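Local atomic coordinates of putative fimbrial associated sortase-like protein (Corynebacterium diphtheriae, PDB entry 6BWE), a protein that probably acts as a class C sortase, a membrane-bound cysteine transpeptidase that joins pilin subunits into pili, this chain being its sortase domain with the N-terminal helix. Residues 29-34 and 151-156; 143-148 and 158-163. The protein carries 2 engineered substitutions. All blocks are in the same frame, centred on the assembly; numbering follows the deposited sequence. Where two conformers were deposited one is given.

Contact 1 (29-34 and 151-156)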
ATOM      1  N   SER A  29      20.811 -12.510  -4.603  1.00 25.70           N
ATOM      2  CA  SER A  29      20.564 -11.141  -5.069  0.60 25.78           C
ATOM      3  C   SER A  29      19.066 -10.878  -5.319  1.00 24.88           C
ATOM      4  O   SER A  29      18.556  -9.807  -4.984  1.00 23.52           O
ATOM      5  CB  SER A  29      21.429 -10.823  -6.312  0.60 26.72           C
ATOM      6  OG  SER A  29      20.950  -9.689  -7.014  0.60 27.18           O
ATOM      7  N   VAL A  30      18.377 -11.861  -5.888  1.00 23.51           N
ATOM      8  CA  VAL A  30      16.948 -11.767  -6.168  1.00 22.37           C
ATOM      9  C   VAL A  30      16.136 -11.690  -4.855  1.00 21.67           C
ATOM     10  O   VAL A  30      15.209 -10.873  -4.715  1.00 21.24           O
ATOM     11  CB  VAL A  30      16.508 -12.941  -7.049  1.00 21.79           C
ATOM     12  CG1 VAL A  30      14.999 -13.006  -7.205  1.00 21.68           C
ATOM     13  CG2 VAL A  30      17.159 -12.865  -8.423  1.00 22.50           C
ATOM     14  N   LEU A  31      16.487 -12.532  -3.889  1.00 21.37           N
ATOM     15  CA  LEU A  31      15.861 -12.458  -2.566  1.00 21.96           C
ATOM     16  C   LEU A  31      16.076 -11.104  -1.885  1.00 22.49           C
ATOM     17  O   LEU A  31      15.103 -10.516  -1.338  1.00 22.59           O
ATOM     18  CB  LEU A  31      16.344 -13.594  -1.677  1.00 22.28           C
ATOM     19  CG  LEU A  31      15.884 -14.993  -2.099  1.00 22.24           C
ATOM     20  CD1 LEU A  31      16.650 -16.061  -1.288  1.00 23.33           C
ATOM     21  CD2 LEU A  31      14.364 -15.167  -1.950  1.00 22.25           C
ATOM     22  N   GLU A  32      17.309 -10.595  -1.897  1.00 23.71           N
ATOM     23  CA  GLU A  32      17.599  -9.301  -1.344  0.60 25.25           C
ATOM     24  C   GLU A  32      16.797  -8.212  -2.053  1.00 24.29           C
ATOM     25  O   GLU A  32      16.229  -7.330  -1.415  1.00 24.23           O
ATOM     26  CB  GLU A  32      19.106  -8.993  -1.405  0.60 27.58           C
ATOM     27  CG  GLU A  32      19.856  -9.508  -0.178  0.60 29.36           C
ATOM     28  CD  GLU A  32      19.455  -8.745   1.090  0.60 31.13           C
ATOM     29  OE1 GLU A  32      19.808  -7.535   1.206  0.60 34.51           O
ATOM     30  OE2 GLU A  32      18.743  -9.331   1.950  0.60 30.65           O
ATOM     31  N   ALA A  33      16.779  -8.272  -3.381  1.00 22.88           N
ATOM     32  CA  ALA A  33      15.988  -7.294  -4.142  1.00 22.73           C
ATOM     33  C   ALA A  33      14.516  -7.338  -3.755  1.00 21.40           C
ATOM     34  O   ALA A  33      13.851  -6.289  -3.690  1.00 21.31           O
ATOM     35  CB  ALA A  33      16.134  -7.513  -5.636  1.00 23.15           C
ATOM     36  N   ALA A  34      13.985  -8.533  -3.526  1.00 19.84           N
ATOM     37  CA  ALA A  34      12.565  -8.645  -3.136  1.00 19.78           C
ATOM     38  C   ALA A  34      12.287  -8.148  -1.722  1.00 20.89           C
ATOM     39  O   ALA A  34      11.213  -7.584  -1.448  1.00 21.72           O
ATOM     40  CB  ALA A  34      12.098 -10.064  -3.253  1.00 19.22           C
ATOM     41  N   THR A 151       8.340 -22.167  -1.238  1.00 22.40           N
ATOM     42  CA  THR A 151       9.658 -22.271  -1.821  1.00 22.92           C
ATOM     43  C   THR A 151       9.854 -21.118  -2.784  1.00 22.25           C
ATOM     44  O   THR A 151       9.045 -20.911  -3.670  1.00 21.03           O
ATOM     45  CB  THR A 151       9.863 -23.618  -2.501  1.00 24.15           C
ATOM     46  OG1 THR A 151       9.627 -24.670  -1.537  1.00 25.27           O
ATOM     47  CG2 THR A 151      11.271 -23.762  -3.010  1.00 25.23           C
ATOM     48  N   VAL A 152      10.946 -20.381  -2.597  1.00 21.49           N
ATOM     49  CA  VAL A 152      11.203 -19.184  -3.399  1.00 21.54           C
ATOM     50  C   VAL A 152      12.711 -19.042  -3.552  1.00 21.50           C
ATOM     51  O   VAL A 152      13.460 -19.122  -2.564  1.00 22.40           O
ATOM     52  CB  VAL A 152      10.497 -17.933  -2.788  1.00 21.79           C
ATOM     53  CG1 VAL A 152      10.876 -17.713  -1.324  1.00 22.09           C
ATOM     54  CG2 VAL A 152      10.744 -16.698  -3.610  1.00 21.52           C
ATOM     55  N   GLN A 153      13.165 -18.899  -4.790  1.00 21.20           N
ATOM     56  CA  GLN A 153      14.599 -18.820  -5.113  1.00 21.99           C
ATOM     57  C   GLN A 153      15.449 -19.848  -4.374  1.00 22.66           C
ATOM     58  O   GLN A 153      16.505 -19.529  -3.842  1.00 22.42           O
ATOM     59  CB  GLN A 153      15.097 -17.417  -4.817  1.00 21.53           C
ATOM     60  CG  GLN A 153      14.401 -16.376  -5.696  1.00 21.95           C
ATOM     61  CD  GLN A 153      14.772 -16.500  -7.154  1.00 22.30           C
ATOM     62  OE1 GLN A 153      15.938 -16.416  -7.496  1.00 22.64           O
ATOM     63  NE2 GLN A 153      13.768 -16.644  -8.035  1.00 22.58           N
ATOM     64  N   GLY A 154      14.956 -21.073  -4.330  1.00 25.44           N
ATOM     65  CA  GLY A 154      15.691 -22.181  -3.735  1.00 27.54           C
ATOM     66  C   GLY A 154      15.506 -22.358  -2.234  1.00 30.05           C
ATOM     67  O   GLY A 154      15.925 -23.368  -1.678  1.00 32.89           O
ATOM     68  N   GLU A 155      14.919 -21.391  -1.558  1.00 29.11           N
ATOM     69  CA  GLU A 155      14.840 -21.436  -0.098  1.00 31.26           C
ATOM     70  C   GLU A 155      13.416 -21.862   0.270  1.00 30.90           C
ATOM     71  O   GLU A 155      12.487 -21.564  -0.474  1.00 29.32           O
ATOM     72  CB  GLU A 155      15.243 -20.062   0.436  1.00 33.90           C
ATOM     73  CG  GLU A 155      14.296 -19.360   1.364  1.00 38.30           C
ATOM     74  CD  GLU A 155      14.743 -17.941   1.634  1.00 40.96           C
ATOM     75  OE1 GLU A 155      13.921 -17.009   1.425  1.00 45.28           O
ATOM     76  OE2 GLU A 155      15.922 -17.759   2.008  1.00 43.86           O
ATOM     77  N   THR A 156      13.238 -22.530   1.408  1.00 28.88           N
ATOM     78  CA  THR A 156      11.925 -22.917   1.835  1.00 28.52           C
ATOM     79  C   THR A 156      11.599 -22.234   3.170  1.00 28.08           C
ATOM     80  O   THR A 156      12.401 -22.252   4.101  1.00 28.31           O
ATOM     81  CB  THR A 156      11.779 -24.435   1.902  1.00 30.54           C
ATOM     82  OG1 THR A 156      11.954 -24.948   0.583  1.00 32.40           O
ATOM     83  CG2 THR A 156      10.367 -24.833   2.366  1.00 30.27           C
TER
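Gln153 sets CG beside its backbone N and anti to the carbonyl carbon (chi1 -63°), then bends at chi2 (-68°), which turns the flat face of its carboxamide to Val30. The two side chains cross at about a right angle: CG1 of Val30, anti to its own backbone N, sits over that face, 3.5 Å above CD of Gln153, while CB of Val30 lies 3.5 Å from OE1 of Gln153. Leu31, with CG beside its backbone N, runs past Gln153 in the opposite direction and brings CD2 to 3.7 Å from Gln153 CB. Its branches reach in between the turn residues; CD2 also comes within 4.3 Å of Val152 CG2. Glu155 closes the other flank with an eclipsed chi1 of 126°, its chain extended beyond CG and crossing Leu31 obliquely, OE2 standing 3.8 Å from Leu31 CD1. What receives the helix is the tip of a beta hairpin closed by a two-residue type I' turn from Val152 to Glu155, with Gln153 and Gly154 at the corner positions. Val152 N bonds to Glu155 O and Glu155 N to Val152 O, each at 2.9 Å, and these two bonds close the turn. Helix 24-39 thus lies against the end of the hairpin formed by strands 147-152 and 155-167, by van der Waals contact with no hydrogen bond across. Leu31 is buried, touching Val115 as well, and Val30 also meets Pro70. Glu32 forms a salt bridge with Arg35 on the same helix.

Contact 2 (143-148 and 158-163)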
ATOM      1  N   LYS A 143      -6.639 -26.918   8.799  1.00 29.14           N
ATOM      2  CA  LYS A 143      -6.896 -26.640  10.210  1.00 31.06           C
ATOM      3  C   LYS A 143      -5.779 -25.830  10.890  1.00 30.72           C
ATOM      4  O   LYS A 143      -4.642 -25.753  10.399  1.00 28.55           O
ATOM      5  CB  LYS A 143      -7.050 -27.970  10.946  1.00 32.18           C
ATOM      6  CG  LYS A 143      -8.277 -28.773  10.516  1.00 34.61           C
ATOM      7  CD  LYS A 143      -8.101 -30.244  10.893  1.00 37.34           C
ATOM      8  CE  LYS A 143      -9.311 -30.841  11.582  1.00 40.21           C
ATOM      9  NZ  LYS A 143     -10.575 -30.792  10.808  1.00 41.06           N
ATOM     10  N   GLU A 144      -6.130 -25.268  12.050  1.00 31.67           N
ATOM     11  CA  GLU A 144      -5.207 -24.600  12.947  1.00 33.62           C
ATOM     12  C   GLU A 144      -3.994 -25.506  13.190  1.00 32.19           C
ATOM     13  O   GLU A 144      -4.127 -26.741  13.325  1.00 29.40           O
ATOM     14  CB  GLU A 144      -5.876 -24.294  14.301  1.00 37.66           C
ATOM     15  CG  GLU A 144      -7.059 -23.320  14.277  1.00 41.21           C
ATOM     16  CD  GLU A 144      -6.680 -21.904  13.842  1.00 43.88           C
ATOM     17  OE1 GLU A 144      -5.469 -21.617  13.782  1.00 48.20           O
ATOM     18  OE2 GLU A 144      -7.584 -21.072  13.540  1.00 45.67           O
ATOM     19  N   HIS A 145      -2.822 -24.876  13.186  1.00 30.29           N
ATOM     20  CA  HIS A 145      -1.514 -25.543  13.313  1.00 32.20           C
ATOM     21  C   HIS A 145      -1.011 -26.304  12.087  1.00 30.96           C
ATOM     22  O   HIS A 145       0.124 -26.769  12.119  1.00 31.12           O
ATOM     23  CB  HIS A 145      -1.413 -26.468  14.548  1.00 34.47           C
ATOM     24  CG  HIS A 145      -1.964 -25.859  15.791  1.00 37.38           C
ATOM     25  ND1 HIS A 145      -1.350 -24.811  16.441  1.00 40.16           N
ATOM     26  CD2 HIS A 145      -3.083 -26.137  16.503  1.00 39.97           C
ATOM     27  CE1 HIS A 145      -2.076 -24.459  17.489  1.00 40.27           C
ATOM     28  NE2 HIS A 145      -3.131 -25.249  17.547  1.00 40.69           N
ATOM     29  N   ASP A 146      -1.796 -26.428  11.014  1.00 29.66           N
ATOM     30  CA  ASP A 146      -1.286 -27.109   9.813  1.00 29.38           C
ATOM     31  C   ASP A 146      -0.093 -26.327   9.244  1.00 27.85           C
ATOM     32  O   ASP A 146      -0.064 -25.109   9.343  1.00 26.90           O
ATOM     33  CB  ASP A 146      -2.364 -27.247   8.745  1.00 29.41           C
ATOM     34  CG  ASP A 146      -3.398 -28.356   9.059  1.00 32.38           C
ATOM     35  OD1 ASP A 146      -3.299 -29.073  10.110  1.00 30.96           O
ATOM     36  OD2 ASP A 146      -4.294 -28.524   8.190  1.00 31.92           O
ATOM     37  N   PRO A 147       0.894 -27.020   8.665  1.00 26.54           N
ATOM     38  CA  PRO A 147       2.010 -26.304   8.058  1.00 26.41           C
ATOM     39  C   PRO A 147       1.771 -25.908   6.591  1.00 25.48           C
ATOM     40  O   PRO A 147       1.058 -26.602   5.844  1.00 24.72           O
ATOM     41  CB  PRO A 147       3.134 -27.322   8.134  1.00 26.93           C
ATOM     42  CG  PRO A 147       2.439 -28.616   7.930  1.00 26.92           C
ATOM     43  CD  PRO A 147       1.145 -28.472   8.672  1.00 27.78           C
ATOM     44  N   ILE A 148       2.383 -24.801   6.215  1.00 24.14           N
ATOM     45  CA  ILE A 148       2.399 -24.289   4.840  1.00 24.32           C
ATOM     46  C   ILE A 148       3.853 -24.013   4.500  1.00 23.82           C
ATOM     47  O   ILE A 148       4.540 -23.362   5.296  1.00 24.76           O
ATOM     48  CB  ILE A 148       1.606 -22.979   4.746  1.00 24.78           C
ATOM     49  CG1 ILE A 148       0.113 -23.237   5.039  1.00 25.64           C
ATOM     50  CG2 ILE A 148       1.783 -22.315   3.389  1.00 23.89           C
ATOM     51  CD1 ILE A 148      -0.634 -21.970   5.420  1.00 25.82           C
ATOM     52  N   LYS A 158       8.637 -21.904   6.253  1.00 25.63           N
ATOM     53  CA  LYS A 158       7.577 -22.661   6.860  1.00 25.23           C
ATOM     54  C   LYS A 158       6.690 -21.708   7.648  1.00 24.48           C
ATOM     55  O   LYS A 158       7.169 -20.840   8.365  1.00 24.87           O
ATOM     56  CB  LYS A 158       8.123 -23.780   7.750  1.00 25.90           C
ATOM     57  CG  LYS A 158       7.053 -24.697   8.319  1.00 26.34           C
ATOM     58  CD  LYS A 158       7.675 -25.802   9.202  1.00 27.24           C
ATOM     59  CE  LYS A 158       6.576 -26.681   9.775  1.00 28.87           C
ATOM     60  NZ  LYS A 158       7.095 -27.759  10.676  1.00 29.81           N
ATOM     61  N   TYR A 159       5.395 -21.873   7.460  1.00 23.47           N
ATOM     62  CA  TYR A 159       4.391 -21.122   8.195  1.00 24.70           C
ATOM     63  C   TYR A 159       3.465 -22.110   8.867  1.00 25.44           C
ATOM     64  O   TYR A 159       3.335 -23.252   8.405  1.00 25.66           O
ATOM     65  CB  TYR A 159       3.610 -20.221   7.233  1.00 24.20           C
ATOM     66  CG  TYR A 159       4.463 -19.079   6.744  1.00 23.95           C
ATOM     67  CD1 TYR A 159       4.392 -17.833   7.360  1.00 24.53           C
ATOM     68  CD2 TYR A 159       5.379 -19.255   5.694  1.00 24.65           C
ATOM     69  CE1 TYR A 159       5.216 -16.785   6.963  1.00 24.91           C
ATOM     70  CE2 TYR A 159       6.219 -18.210   5.289  1.00 24.71           C
ATOM     71  CZ  TYR A 159       6.123 -16.982   5.925  1.00 24.56           C
ATOM     72  OH  TYR A 159       6.928 -15.931   5.585  1.00 25.48           O
ATOM     73  N   GLU A 160       2.805 -21.666   9.934  1.00 26.32           N
ATOM     74  CA  GLU A 160       1.844 -22.495  10.642  1.00 27.42           C
ATOM     75  C   GLU A 160       0.518 -21.745  10.806  1.00 25.79           C
ATOM     76  O   GLU A 160       0.509 -20.610  11.255  1.00 25.61           O
ATOM     77  CB  GLU A 160       2.469 -22.889  11.993  1.00 30.42           C
ATOM     78  CG  GLU A 160       1.501 -23.358  13.037  1.00 32.99           C
ATOM     79  CD  GLU A 160       2.189 -23.773  14.336  1.00 37.06           C
ATOM     80  OE1 GLU A 160       3.352 -24.265  14.300  1.00 38.41           O
ATOM     81  OE2 GLU A 160       1.547 -23.606  15.386  1.00 40.88           O
ATOM     82  N   VAL A 161      -0.596 -22.404  10.489  1.00 24.73           N
ATOM     83  CA  VAL A 161      -1.906 -21.760  10.471  1.00 26.10           C
ATOM     84  C   VAL A 161      -2.339 -21.370  11.871  1.00 28.17           C
ATOM     85  O   VAL A 161      -2.237 -22.184  12.786  1.00 27.46           O
ATOM     86  CB  VAL A 161      -3.003 -22.662   9.847  1.00 26.14           C
ATOM     87  CG1 VAL A 161      -4.380 -21.999   9.918  1.00 26.24           C
ATOM     88  CG2 VAL A 161      -2.652 -22.980   8.392  1.00 25.37           C
ATOM     89  N   ASP A 162      -2.796 -20.128  12.020  1.00 28.41           N
ATOM     90  CA  ASP A 162      -3.239 -19.614  13.330  1.00 30.96           C
ATOM     91  C   ASP A 162      -4.618 -18.942  13.320  1.00 31.35           C
ATOM     92  O   ASP A 162      -5.112 -18.576  14.379  1.00 32.44           O
ATOM     93  CB  ASP A 162      -2.194 -18.663  13.948  1.00 31.65           C
ATOM     94  CG  ASP A 162      -1.900 -17.450  13.070  1.00 31.50           C
ATOM     95  OD1 ASP A 162      -2.825 -16.731  12.689  1.00 31.61           O
ATOM     96  OD2 ASP A 162      -0.724 -17.214  12.762  1.00 34.54           O
ATOM     97  N   ALA A 163      -5.244 -18.791  12.157  1.00 30.81           N
ATOM     98  CA  ALA A 163      -6.567 -18.175  12.067  1.00 30.03           C
ATOM     99  C   ALA A 163      -7.248 -18.540  10.748  1.00 29.75           C
ATOM    100  O   ALA A 163      -6.618 -18.647   9.682  1.00 26.93           O
ATOM    101  CB  ALA A 163      -6.505 -16.664  12.242  1.00 30.06           C
TER
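The tight part lies where strand 147-152 pairs with strand 155-167. Ile148 and Tyr159 form an antiparallel hydrogen-bonded pair, Ile148 N giving to Tyr159 O and Tyr159 N to Ile148 O, both at 2.8 Å. On the face it shares with Tyr159, Ile148 sends CD1 obliquely across to Val161 CG2 at 3.7 Å. Ile184, Leu186 and Ala203 press on Ile148 too, so this face belongs to the interior of the sortase beta fold. The pairing runs on past Pro147, which forms a non-hydrogen-bonded pair with Glu160: Val161 N bonds to Asp146 O at 3.0 Å, in the carbonyl plane, and His145 N to Val161 O at 2.8 Å. His145 N and Asp146 O belong to a type II turn from Lys143 to Asp146, in which Asp146 OD2 takes Lys143 N from above the carboxylate plane and also bonds Thr85 OG1. Val161, CG1 anti to its backbone N, packs on two carbonyls of this turn, CB 3.5 Å from Lys143 O and CG2 3.5 Å from Asp146 O. Toward the neighbouring strand 198-206, Asp162 and Ala163 both face Arg202 in a classic beta bulge. The looser side carries His145 and Glu160, side by side and pointing the same way. His145 is exposed, and its ND1 makes a weak bond to Glu160 OE2 at 3.3 Å, the oxygen in the ring plane although ring and carboxylate are turned 70° apart.

Both contacts use one hairpin, strands 147-152 and 155-167, at different points along it. In contact 1 its turn meets helix 24-39; in contact 2 its two strands pair at the open end, beside the turn 143-146. Their centres lie about 22 Å apart, and each lies about 14 Å from the centre of the chain. The three hairpin segments follow one another in sequence, 143-148 before 151-156 and then 158-163, but the two contacts touch nowhere else. Strand 155-167 also pairs with strand 198-206, tying the hairpin into the sheet. Both contacts lie away from His127 and Cys189, the predicted catalytic residues; Cys189 is oxidised to S-hydroxycysteine here.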